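Long-range contacts in cellulase (Soil metagenome, PDB 5I2U), which is a halotolerant cellulase of glycoside hydrolase family 5, a TIM-barrel enzyme that probably hydrolyses the beta-1,4-glucosidic bonds of cellulose: residues 134-144 with 171-182; 201-210 with 235-246. All coordinates share one frame; numbering follows the deposited sequence.

Contact 1: residues 134-144 with 171-182; sequences KYTEEAKTFFA and EVKTYSEEVIAV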
loop_
_atom_site.group_PDB
_atom_site.type_symbol
_atom_site.label_atom_id
_atom_site.label_comp_id
_atom_site.label_asym_id
_atom_site.label_seq_id
_atom_site.Cartn_x
_atom_site.Cartn_y
_atom_site.Cartn_z
ATOM N N LYS A 134 -9.678 -1.921 -15.219
ATOM C CA LYS A 134 -10.385 -0.692 -14.860
ATOM C C LYS A 134 -11.840 -0.977 -14.476
ATOM O O LYS A 134 -12.612 -1.470 -15.301
ATOM C CB LYS A 134 -10.338 0.288 -16.038
ATOM C CG LYS A 134 -10.704 1.709 -15.642
ATOM C CD LYS A 134 -10.658 2.654 -16.824
ATOM C CE LYS A 134 -11.952 2.597 -17.608
ATOM N NZ LYS A 134 -11.712 3.124 -18.963
ATOM N N TYR A 135 -12.205 -0.655 -13.234
ATOM C CA TYR A 135 -13.545 -0.932 -12.675
ATOM C C TYR A 135 -14.117 0.339 -12.043
ATOM O O TYR A 135 -14.322 0.427 -10.816
ATOM C CB TYR A 135 -13.451 -2.040 -11.636
ATOM C CG TYR A 135 -12.937 -3.346 -12.173
ATOM C CD1 TYR A 135 -13.704 -4.106 -13.076
ATOM C CD2 TYR A 135 -11.695 -3.848 -11.780
ATOM C CE1 TYR A 135 -13.236 -5.322 -13.576
ATOM C CE2 TYR A 135 -11.233 -5.072 -12.260
ATOM C CZ TYR A 135 -12.001 -5.802 -13.159
ATOM O OH TYR A 135 -11.532 -7.013 -13.638
ATOM N N THR A 136 -14.381 1.322 -12.908
ATOM C CA THR A 136 -14.695 2.699 -12.497
ATOM C C THR A 136 -15.914 2.813 -11.580
ATOM O O THR A 136 -15.850 3.459 -10.543
ATOM C CB THR A 136 -14.894 3.614 -13.727
ATOM O OG1 THR A 136 -13.863 3.371 -14.691
ATOM C CG2 THR A 136 -14.844 5.081 -13.331
ATOM N N GLU A 137 -17.014 2.178 -11.949
ATOM C CA GLU A 137 -18.265 2.309 -11.192
ATOM C C GLU A 137 -18.212 1.554 -9.865
ATOM O O GLU A 137 -18.775 2.007 -8.863
ATOM C CB GLU A 137 -19.462 1.859 -12.073
ATOM C CG GLU A 137 -20.881 2.270 -11.665
ATOM C CD GLU A 137 -20.961 3.719 -11.204
ATOM O OE1 GLU A 137 -21.029 4.571 -12.102
ATOM O OE2 GLU A 137 -20.924 4.010 -9.974
ATOM N N GLU A 138 -17.502 0.425 -9.849
ATOM C CA GLU A 138 -17.335 -0.377 -8.629
ATOM C C GLU A 138 -16.470 0.397 -7.627
ATOM O O GLU A 138 -16.749 0.393 -6.410
ATOM C CB GLU A 138 -16.665 -1.749 -8.889
ATOM C CG GLU A 138 -16.729 -2.394 -10.286
ATOM C CD GLU A 138 -18.075 -2.824 -10.841
ATOM O OE1 GLU A 138 -19.119 -2.706 -10.163
ATOM O OE2 GLU A 138 -18.041 -3.310 -12.007
ATOM N N ALA A 139 -15.405 1.023 -8.152
ATOM C CA ALA A 139 -14.501 1.839 -7.337
ATOM C C ALA A 139 -15.241 3.009 -6.675
ATOM O O ALA A 139 -15.099 3.226 -5.470
ATOM C CB ALA A 139 -13.330 2.351 -8.166
ATOM N N LYS A 140 -16.064 3.717 -7.452
ATOM C CA LYS A 140 -16.847 4.835 -6.914
ATOM C C LYS A 140 -17.799 4.401 -5.820
ATOM O O LYS A 140 -17.897 5.053 -4.796
ATOM C CB LYS A 140 -17.640 5.538 -8.014
ATOM C CG LYS A 140 -16.780 6.304 -9.009
ATOM C CD LYS A 140 -17.568 6.642 -10.264
ATOM C CE LYS A 140 -16.824 7.654 -11.108
ATOM N NZ LYS A 140 -17.572 8.080 -12.324
ATOM N N THR A 141 -18.503 3.297 -6.032
ATOM C CA THR A 141 -19.470 2.835 -5.034
ATOM C C THR A 141 -18.783 2.321 -3.790
ATOM O O THR A 141 -19.257 2.556 -2.688
ATOM C CB THR A 141 -20.319 1.704 -5.592
ATOM O OG1 THR A 141 -20.647 1.997 -6.953
ATOM C CG2 THR A 141 -21.587 1.448 -4.785
ATOM N N PHE A 142 -17.677 1.595 -3.985
ATOM C CA PHE A 142 -16.892 1.057 -2.880
ATOM C C PHE A 142 -16.287 2.192 -2.052
ATOM O O PHE A 142 -16.441 2.234 -0.831
ATOM C CB PHE A 142 -15.775 0.126 -3.385
ATOM C CG PHE A 142 -14.827 -0.305 -2.303
ATOM C CD1 PHE A 142 -15.267 -1.120 -1.265
ATOM C CD2 PHE A 142 -13.508 0.156 -2.279
ATOM C CE1 PHE A 142 -14.414 -1.499 -0.248
ATOM C CE2 PHE A 142 -12.652 -0.225 -1.257
ATOM C CZ PHE A 142 -13.107 -1.065 -0.248
ATOM N N PHE A 143 -15.604 3.113 -2.717
ATOM C CA PHE A 143 -14.910 4.172 -1.979
ATOM C C PHE A 143 -15.858 5.182 -1.329
ATOM O O PHE A 143 -15.534 5.711 -0.267
ATOM C CB PHE A 143 -13.812 4.831 -2.832
ATOM C CG PHE A 143 -12.544 4.018 -2.886
ATOM C CD1 PHE A 143 -11.809 3.800 -1.731
ATOM C CD2 PHE A 143 -12.088 3.450 -4.076
ATOM C CE1 PHE A 143 -10.644 3.037 -1.753
ATOM C CE2 PHE A 143 -10.930 2.687 -4.104
ATOM C CZ PHE A 143 -10.211 2.484 -2.939
ATOM N N ALA A 144 -17.021 5.426 -1.943
ATOM C CA ALA A 144 -18.085 6.219 -1.313
ATOM C C ALA A 144 -18.519 5.612 0.020
ATOM O O ALA A 144 -18.629 6.321 1.026
ATOM C CB ALA A 144 -19.286 6.364 -2.249
ATOM N N GLU A 171 -6.244 7.569 -19.515
ATOM C CA GLU A 171 -7.394 6.749 -19.099
ATOM C C GLU A 171 -7.409 6.488 -17.575
ATOM O O GLU A 171 -8.485 6.410 -16.955
ATOM C CB GLU A 171 -7.391 5.428 -19.861
ATOM C CG GLU A 171 -8.665 4.609 -19.716
ATOM C CD GLU A 171 -8.681 3.367 -20.595
ATOM O OE1 GLU A 171 -7.743 3.163 -21.403
ATOM O OE2 GLU A 171 -9.640 2.575 -20.474
ATOM N N VAL A 172 -6.215 6.361 -16.995
ATOM C CA VAL A 172 -6.065 6.142 -15.567
ATOM C C VAL A 172 -6.272 7.453 -14.799
ATOM O O VAL A 172 -6.809 7.449 -13.692
ATOM C CB VAL A 172 -4.686 5.508 -15.224
ATOM C CG1 VAL A 172 -4.543 5.293 -13.715
ATOM C CG2 VAL A 172 -4.510 4.181 -15.959
ATOM N N LYS A 173 -5.834 8.564 -15.380
ATOM C CA LYS A 173 -6.072 9.897 -14.798
ATOM C C LYS A 173 -7.561 10.231 -14.725
ATOM O O LYS A 173 -8.000 10.838 -13.761
ATOM C CB LYS A 173 -5.344 10.978 -15.608
ATOM C CG LYS A 173 -5.314 12.372 -14.984
ATOM C CD LYS A 173 -4.876 13.401 -16.015
ATOM C CE LYS A 173 -4.718 14.787 -15.420
ATOM N NZ LYS A 173 -4.991 15.847 -16.431
ATOM N N THR A 174 -8.318 9.862 -15.759
ATOM C CA THR A 174 -9.762 10.115 -15.804
ATOM C C THR A 174 -10.465 9.323 -14.716
ATOM O O THR A 174 -11.226 9.884 -13.938
ATOM C CB THR A 174 -10.354 9.745 -17.177
ATOM O OG1 THR A 174 -9.597 10.387 -18.220
ATOM C CG2 THR A 174 -11.829 10.172 -17.279
ATOM N N TYR A 175 -10.189 8.022 -14.665
ATOM C CA TYR A 175 -10.652 7.149 -13.588
ATOM C C TYR A 175 -10.363 7.757 -12.225
ATOM O O TYR A 175 -11.225 7.787 -11.338
ATOM C CB TYR A 175 -9.954 5.787 -13.716
ATOM C CG TYR A 175 -10.087 4.798 -12.561
ATOM C CD1 TYR A 175 -9.376 4.975 -11.362
ATOM C CD2 TYR A 175 -10.867 3.656 -12.689
ATOM C CE1 TYR A 175 -9.465 4.063 -10.321
ATOM C CE2 TYR A 175 -10.962 2.731 -11.646
ATOM C CZ TYR A 175 -10.255 2.934 -10.465
ATOM O OH TYR A 175 -10.342 2.023 -9.429
ATOM N N SER A 176 -9.138 8.249 -12.081
ATOM C CA SER A 176 -8.656 8.791 -10.817
ATOM C C SER A 176 -9.346 10.096 -10.433
ATOM O O SER A 176 -9.775 10.248 -9.288
ATOM C CB SER A 176 -7.140 8.975 -10.867
ATOM O OG SER A 176 -6.531 7.707 -10.949
ATOM N N GLU A 177 -9.437 11.029 -11.384
ATOM C CA GLU A 177 -10.215 12.282 -11.201
ATOM C C GLU A 177 -11.643 11.970 -10.738
ATOM O O GLU A 177 -12.123 12.540 -9.760
ATOM C CB GLU A 177 -10.259 13.115 -12.497
ATOM C CG GLU A 177 -8.953 13.841 -12.822
ATOM C CD GLU A 177 -8.824 14.304 -14.276
ATOM O OE1 GLU A 177 -9.574 13.833 -15.170
ATOM O OE2 GLU A 177 -7.941 15.152 -14.533
ATOM N N GLU A 178 -12.288 11.025 -11.416
ATOM C CA GLU A 178 -13.671 10.669 -11.109
ATOM C C GLU A 178 -13.873 9.997 -9.745
ATOM O O GLU A 178 -14.821 10.320 -9.041
ATOM C CB GLU A 178 -14.258 9.811 -12.227
ATOM C CG GLU A 178 -14.547 10.613 -13.488
ATOM C CD GLU A 178 -15.138 9.781 -14.614
ATOM O OE1 GLU A 178 -15.659 8.681 -14.354
ATOM O OE2 GLU A 178 -15.080 10.248 -15.773
ATOM N N VAL A 179 -12.965 9.097 -9.368
ATOM C CA VAL A 179 -13.019 8.437 -8.055
ATOM C C VAL A 179 -12.632 9.402 -6.943
ATOM O O VAL A 179 -13.274 9.423 -5.883
ATOM C CB VAL A 179 -12.127 7.169 -8.021
ATOM C CG1 VAL A 179 -12.050 6.581 -6.620
ATOM C CG2 VAL A 179 -12.660 6.122 -8.996
ATOM N N ILE A 180 -11.575 10.183 -7.174
ATOM C CA ILE A 180 -11.169 11.237 -6.224
ATOM C C ILE A 180 -12.330 12.198 -5.963
ATOM O O ILE A 180 -12.590 12.567 -4.809
ATOM C CB ILE A 180 -9.925 12.032 -6.719
ATOM C CG1 ILE A 180 -8.658 11.167 -6.608
ATOM C CG2 ILE A 180 -9.716 13.333 -5.929
ATOM C CD1 ILE A 180 -7.515 11.652 -7.480
ATOM N N ALA A 181 -13.011 12.607 -7.036
ATOM C CA ALA A 181 -14.181 13.502 -6.928
ATOM C C ALA A 181 -15.226 12.943 -5.983
ATOM O O ALA A 181 -15.706 13.659 -5.116
ATOM C CB ALA A 181 -14.799 13.767 -8.297
ATOM N N VAL A 182 -15.525 11.651 -6.109
ATOM C CA VAL A 182 -16.480 11.004 -5.209
ATOM C C VAL A 182 -15.976 10.962 -3.771
ATOM O O VAL A 182 -16.750 11.209 -2.851
ATOM C CB VAL A 182 -16.829 9.570 -5.658
ATOM C CG1 VAL A 182 -17.699 8.871 -4.621
ATOM C CG2 VAL A 182 -17.550 9.588 -7.003
#

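Contact 2: residues 201-210 with 235-246; sequences QDLHLVAEDP and RTDEAIAKGIPV. With PO4 (phosphate ion), chain J.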
loop_
_atom_site.group_PDB
_atom_site.type_symbol
_atom_site.label_atom_id
_atom_site.label_comp_id
_atom_site.label_asym_id
_atom_site.label_seq_id
_atom_site.Cartn_x
_atom_site.Cartn_y
_atom_site.Cartn_z
ATOM N N GLN A 201 4.727 2.064 -12.595
ATOM C CA GLN A 201 6.081 2.426 -13.054
ATOM C C GLN A 201 6.125 3.692 -13.919
ATOM O O GLN A 201 7.186 4.281 -14.072
ATOM C CB GLN A 201 6.711 1.269 -13.827
ATOM C CG GLN A 201 6.982 0.026 -12.984
ATOM C CD GLN A 201 7.310 -1.197 -13.815
ATOM O OE1 GLN A 201 7.719 -1.085 -14.972
ATOM N NE2 GLN A 201 7.111 -2.377 -13.240
ATOM N N ASP A 202 4.983 4.138 -14.446
ATOM C CA ASP A 202 4.953 5.266 -15.388
ATOM C C ASP A 202 4.744 6.616 -14.712
ATOM O O ASP A 202 3.876 7.384 -15.104
ATOM C CB ASP A 202 3.894 5.032 -16.467
ATOM C CG ASP A 202 4.201 3.831 -17.322
ATOM O OD1 ASP A 202 5.351 3.355 -17.271
ATOM O OD2 ASP A 202 3.301 3.349 -18.046
ATOM N N LEU A 203 5.588 6.911 -13.730
ATOM C CA LEU A 203 5.564 8.194 -13.044
ATOM C C LEU A 203 5.990 9.344 -13.954
ATOM O O LEU A 203 5.526 10.466 -13.779
ATOM C CB LEU A 203 6.474 8.164 -11.811
ATOM C CG LEU A 203 6.084 7.234 -10.665
ATOM C CD1 LEU A 203 7.205 7.223 -9.646
ATOM C CD2 LEU A 203 4.779 7.659 -10.015
ATOM N N HIS A 204 6.914 9.075 -14.873
ATOM C CA HIS A 204 7.273 10.015 -15.951
ATOM C C HIS A 204 6.082 10.501 -16.824
ATOM O O HIS A 204 6.099 11.645 -17.288
ATOM C CB HIS A 204 8.374 9.418 -16.843
ATOM C CG HIS A 204 7.903 8.329 -17.759
ATOM N ND1 HIS A 204 7.133 7.267 -17.332
ATOM C CD2 HIS A 204 8.113 8.130 -19.080
ATOM C CE1 HIS A 204 6.874 6.473 -18.354
ATOM N NE2 HIS A 204 7.459 6.974 -19.426
ATOM N N LEU A 205 5.065 9.655 -17.029
ATOM C CA LEU A 205 3.824 10.086 -17.683
ATOM C C LEU A 205 2.987 10.972 -16.752
ATOM O O LEU A 205 2.401 11.964 -17.182
ATOM C CB LEU A 205 2.995 8.887 -18.156
ATOM C CG LEU A 205 3.563 7.996 -19.272
ATOM C CD1 LEU A 205 2.485 7.049 -19.798
ATOM C CD2 LEU A 205 4.163 8.802 -20.424
ATOM N N VAL A 206 2.939 10.596 -15.478
ATOM C CA VAL A 206 2.288 11.402 -14.430
ATOM C C VAL A 206 2.948 12.786 -14.318
ATOM O O VAL A 206 2.255 13.791 -14.193
ATOM C CB VAL A 206 2.310 10.663 -13.052
ATOM C CG1 VAL A 206 1.923 11.577 -11.880
ATOM C CG2 VAL A 206 1.423 9.416 -13.102
ATOM N N ALA A 207 4.280 12.816 -14.355
ATOM C CA ALA A 207 5.050 14.071 -14.277
ATOM C C ALA A 207 4.634 15.081 -15.351
ATOM O O ALA A 207 4.461 16.263 -15.055
ATOM C CB ALA A 207 6.544 13.784 -14.369
ATOM N N GLU A 208 4.432 14.585 -16.573
ATOM C CA GLU A 208 4.010 15.401 -17.714
ATOM C C GLU A 208 2.548 15.869 -17.683
ATOM O O GLU A 208 2.243 16.930 -18.220
ATOM C CB GLU A 208 4.289 14.649 -19.021
ATOM C CG GLU A 208 5.756 14.678 -19.424
ATOM C CD GLU A 208 6.182 16.055 -19.911
ATOM O OE1 GLU A 208 5.651 16.499 -20.960
ATOM O OE2 GLU A 208 7.029 16.695 -19.242
ATOM N N ASP A 209 1.668 15.093 -17.046
ATOM C CA ASP A 209 0.225 15.347 -17.027
ATOM C C ASP A 209 -0.409 14.998 -15.645
ATOM O O ASP A 209 -1.223 14.072 -15.539
ATOM C CB ASP A 209 -0.407 14.525 -18.167
ATOM C CG ASP A 209 -1.907 14.765 -18.345
ATOM O OD1 ASP A 209 -2.418 15.861 -18.013
ATOM O OD2 ASP A 209 -2.570 13.847 -18.863
ATOM N N PRO A 210 -0.059 15.741 -14.587
ATOM C CA PRO A 210 -0.595 15.412 -13.257
ATOM C C PRO A 210 -2.039 15.831 -13.053
ATOM O O PRO A 210 -2.550 16.674 -13.786
ATOM C CB PRO A 210 0.315 16.201 -12.308
ATOM C CG PRO A 210 0.740 17.376 -13.112
ATOM C CD PRO A 210 0.917 16.842 -14.518
ATOM N N ARG A 235 13.867 7.315 -12.534
ATOM C CA ARG A 235 12.554 7.780 -12.980
ATOM C C ARG A 235 11.730 8.360 -11.830
ATOM O O ARG A 235 11.128 9.421 -11.978
ATOM C CB ARG A 235 11.769 6.655 -13.618
ATOM C CG ARG A 235 10.429 7.108 -14.167
ATOM C CD ARG A 235 9.692 5.957 -14.813
ATOM N NE ARG A 235 10.330 5.527 -16.046
ATOM C CZ ARG A 235 9.856 4.574 -16.848
ATOM N NH1 ARG A 235 8.725 3.927 -16.552
ATOM N NH2 ARG A 235 10.525 4.261 -17.961
ATOM N N THR A 236 11.712 7.670 -10.694
ATOM C CA THR A 236 10.961 8.147 -9.534
ATOM C C THR A 236 11.532 9.469 -9.013
ATOM O O THR A 236 10.769 10.398 -8.748
ATOM C CB THR A 236 10.902 7.074 -8.416
ATOM O OG1 THR A 236 10.220 5.908 -8.920
ATOM C CG2 THR A 236 10.169 7.583 -7.194
ATOM N N ASP A 237 12.857 9.552 -8.872
ATOM C CA ASP A 237 13.521 10.806 -8.466
ATOM C C ASP A 237 13.192 11.980 -9.397
ATOM O O ASP A 237 12.884 13.086 -8.930
ATOM C CB ASP A 237 15.046 10.632 -8.390
ATOM C CG ASP A 237 15.520 10.012 -7.080
ATOM O OD1 ASP A 237 14.846 10.146 -6.035
ATOM O OD2 ASP A 237 16.609 9.398 -7.089
ATOM N N GLU A 238 13.271 11.729 -10.702
ATOM C CA GLU A 238 12.878 12.706 -11.732
ATOM C C GLU A 238 11.445 13.222 -11.594
ATOM O O GLU A 238 11.190 14.403 -11.854
ATOM C CB GLU A 238 13.034 12.095 -13.122
ATOM N N ALA A 239 10.520 12.333 -11.219
ATOM C CA ALA A 239 9.124 12.717 -10.994
ATOM C C ALA A 239 8.983 13.569 -9.733
ATOM O O ALA A 239 8.309 14.605 -9.751
ATOM C CB ALA A 239 8.235 11.489 -10.914
ATOM N N ILE A 240 9.642 13.146 -8.656
ATOM C CA ILE A 240 9.677 13.923 -7.406
ATOM C C ILE A 240 10.191 15.354 -7.632
ATOM O O ILE A 240 9.642 16.305 -7.062
ATOM C CB ILE A 240 10.542 13.238 -6.313
ATOM C CG1 ILE A 240 9.915 11.905 -5.871
ATOM C CG2 ILE A 240 10.712 14.146 -5.095
ATOM C CD1 ILE A 240 10.899 10.925 -5.265
ATOM N N ALA A 241 11.247 15.485 -8.445
ATOM C CA ALA A 241 11.819 16.793 -8.831
ATOM C C ALA A 241 10.808 17.679 -9.575
ATOM O O ALA A 241 10.734 18.885 -9.328
ATOM C CB ALA A 241 13.069 16.598 -9.679
ATOM N N LYS A 242 10.002 17.071 -10.445
ATOM C CA LYS A 242 8.895 17.778 -11.102
ATOM C C LYS A 242 7.627 17.930 -10.229
ATOM O O LYS A 242 6.548 18.211 -10.756
ATOM C CB LYS A 242 8.558 17.099 -12.434
ATOM C CG LYS A 242 9.696 17.129 -13.437
ATOM C CD LYS A 242 9.307 16.414 -14.718
ATOM C CE LYS A 242 10.388 16.539 -15.778
ATOM N NZ LYS A 242 9.925 15.970 -17.074
ATOM N N GLY A 243 7.749 17.758 -8.910
ATOM C CA GLY A 243 6.632 17.981 -7.980
ATOM C C GLY A 243 5.597 16.864 -7.836
ATOM O O GLY A 243 4.465 17.130 -7.447
ATOM N N ILE A 244 5.983 15.621 -8.126
ATOM C CA ILE A 244 5.101 14.461 -7.964
ATOM C C ILE A 244 5.373 13.780 -6.609
ATOM O O ILE A 244 6.466 13.236 -6.406
ATOM C CB ILE A 244 5.306 13.454 -9.114
ATOM C CG1 ILE A 244 5.116 14.135 -10.491
ATOM C CG2 ILE A 244 4.354 12.274 -8.984
ATOM C CD1 ILE A 244 3.812 14.903 -10.672
ATOM N N PRO A 245 4.392 13.816 -5.678
ATOM C CA PRO A 245 4.564 13.046 -4.451
ATOM C C PRO A 245 4.484 11.540 -4.722
ATOM O O PRO A 245 3.618 11.107 -5.493
ATOM C CB PRO A 245 3.394 13.505 -3.563
ATOM C CG PRO A 245 2.754 14.652 -4.270
ATOM C CD PRO A 245 3.072 14.469 -5.708
ATOM N N VAL A 246 5.366 10.769 -4.081
ATOM C CA VAL A 246 5.519 9.332 -4.318
ATOM C C VAL A 246 5.424 8.521 -3.021
ATOM O O VAL A 246 6.169 8.763 -2.072
ATOM C CB VAL A 246 6.880 9.036 -4.974
ATOM C CG1 VAL A 246 7.093 7.528 -5.151
ATOM C CG2 VAL A 246 6.980 9.767 -6.309
HETATM P P PO4 J . 8.401 11.998 -1.431
HETATM O O1 PO4 J . 8.442 10.608 -0.869
HETATM O O2 PO4 J . 9.502 12.179 -2.451
HETATM O O3 PO4 J . 8.589 12.975 -0.294
HETATM O O4 PO4 J . 7.072 12.188 -2.115
#

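Contact 1: residues 134-144 with 171-182
Y175 and V179 of helix 169-186 press against A139 of helix 136-150. The helices run side by side in the same direction, their axes 9.2 Å apart at an angle of 23°, and the backbones come nearest at K140 and V179, with CA atoms 5.4 Å apart. The small side chain of A139 points at the other helix: its CB stands 3.9 Å from V179 CG2 and also meets the phenol end of Y175, obliquely to the ring. Y175 reaches across because its CG lies anti to the backbone N (chi1 169°), and V179 CG2 of the next turn lies over one face of the same ring, toward its rim. The hydroxyl of this buried tyrosine bonds to the backbone oxygen of I160. Farther along, V179 CG1 touches F143 CD2 at 4.0 Å, and the branched V182 brings CG1 to within 3.8 Å of A144 CB.

Toward solvent the chemistry changes to long, charged side chains. K140 lays its CG over V182 CG2 and then stretches out, so that NZ meets E178 OE1 at 2.9 Å from above the carboxylate plane. K134, in the loop before the helix, passes its CG by Y175 CD2, bends at chi3 (84°) and sets NZ 2.6 Å from E171 OE2, on the anti lone pair. In each lysine CG thus touches an apolar group, while NZ carries the ion pair on the solvent side.

Beneath the pair lies the barrel: A139 and Y175 rest on F129 of strand 124-130, while S176 and I180 turn to V194 of strand 192-194.

Contact 2: residues 201-210 with 235-246
Two helices on the outside of the barrel, 203-208 and 230-241, lie nearly parallel here, and R235 joins the second to the start of the first. Its NH1 donates to Q201 O at 2.9 Å in a nearly straight bond (170°); the oxygen lies in the guanidinium plane, although the nitrogen stands above the carbonyl plane. D202 OD1 adds a salt bridge to NH1 at 3.5 Å, while its OD2 is held by H198. The guanidinium also lies flat on H204, centres 4.0 Å apart and planes at 26°. With CG between backbone N and carbonyl carbon (chi1 74°), the H204 ring is swung against R235, and L205 CG covers its opposite face, toward the rim. An alanine in place of R235 is likely to leave Q201 O and D202 OD1 without this donor and the H204 ring free to turn.

Small residues face each other where A207 and A239 bring their CA atoms within 5.4 Å, and L203 CB packs on A239 CB. A Schellman motif then ends helix 230-241, with G243 supplying the positive phi and I244 N bonding to A239 O. This turn sends the chain into barrel strand 246-252 and brings I244 beneath the first helix, its CG2 3.8 Å from V206 CG1 and its CD1 against P210 CB. At the solvent edge K242 lays CD on A207 CB and makes a long ion pair with E208. V246 N binds phosphate O4 at 3.0 Å; the ion probably came from the crystallisation liquor.

In the fold
Both contacts pack nearly parallel helices on the outside of the eight-stranded barrel, and both are partly buried, apolar toward the strands and charged toward solvent. Contact 1 pairs two long helices, with an aromatic-aliphatic seam and two lysine-glutamate bridges on its solvent side. Contact 2 joins a short helix to the end of another and to the turn that enters a strand; its inner side is aliphatic, while nearer the solvent an arginine bonds to a backbone oxygen and stacks on a histidine. The elements differ, but the contacts meet: K173, on helix 169-186 of contact 1, makes a salt bridge to D209 of contact 2, NZ to OD1 3.0 Å, although the centres of the two contacts lie about 21 Å apart.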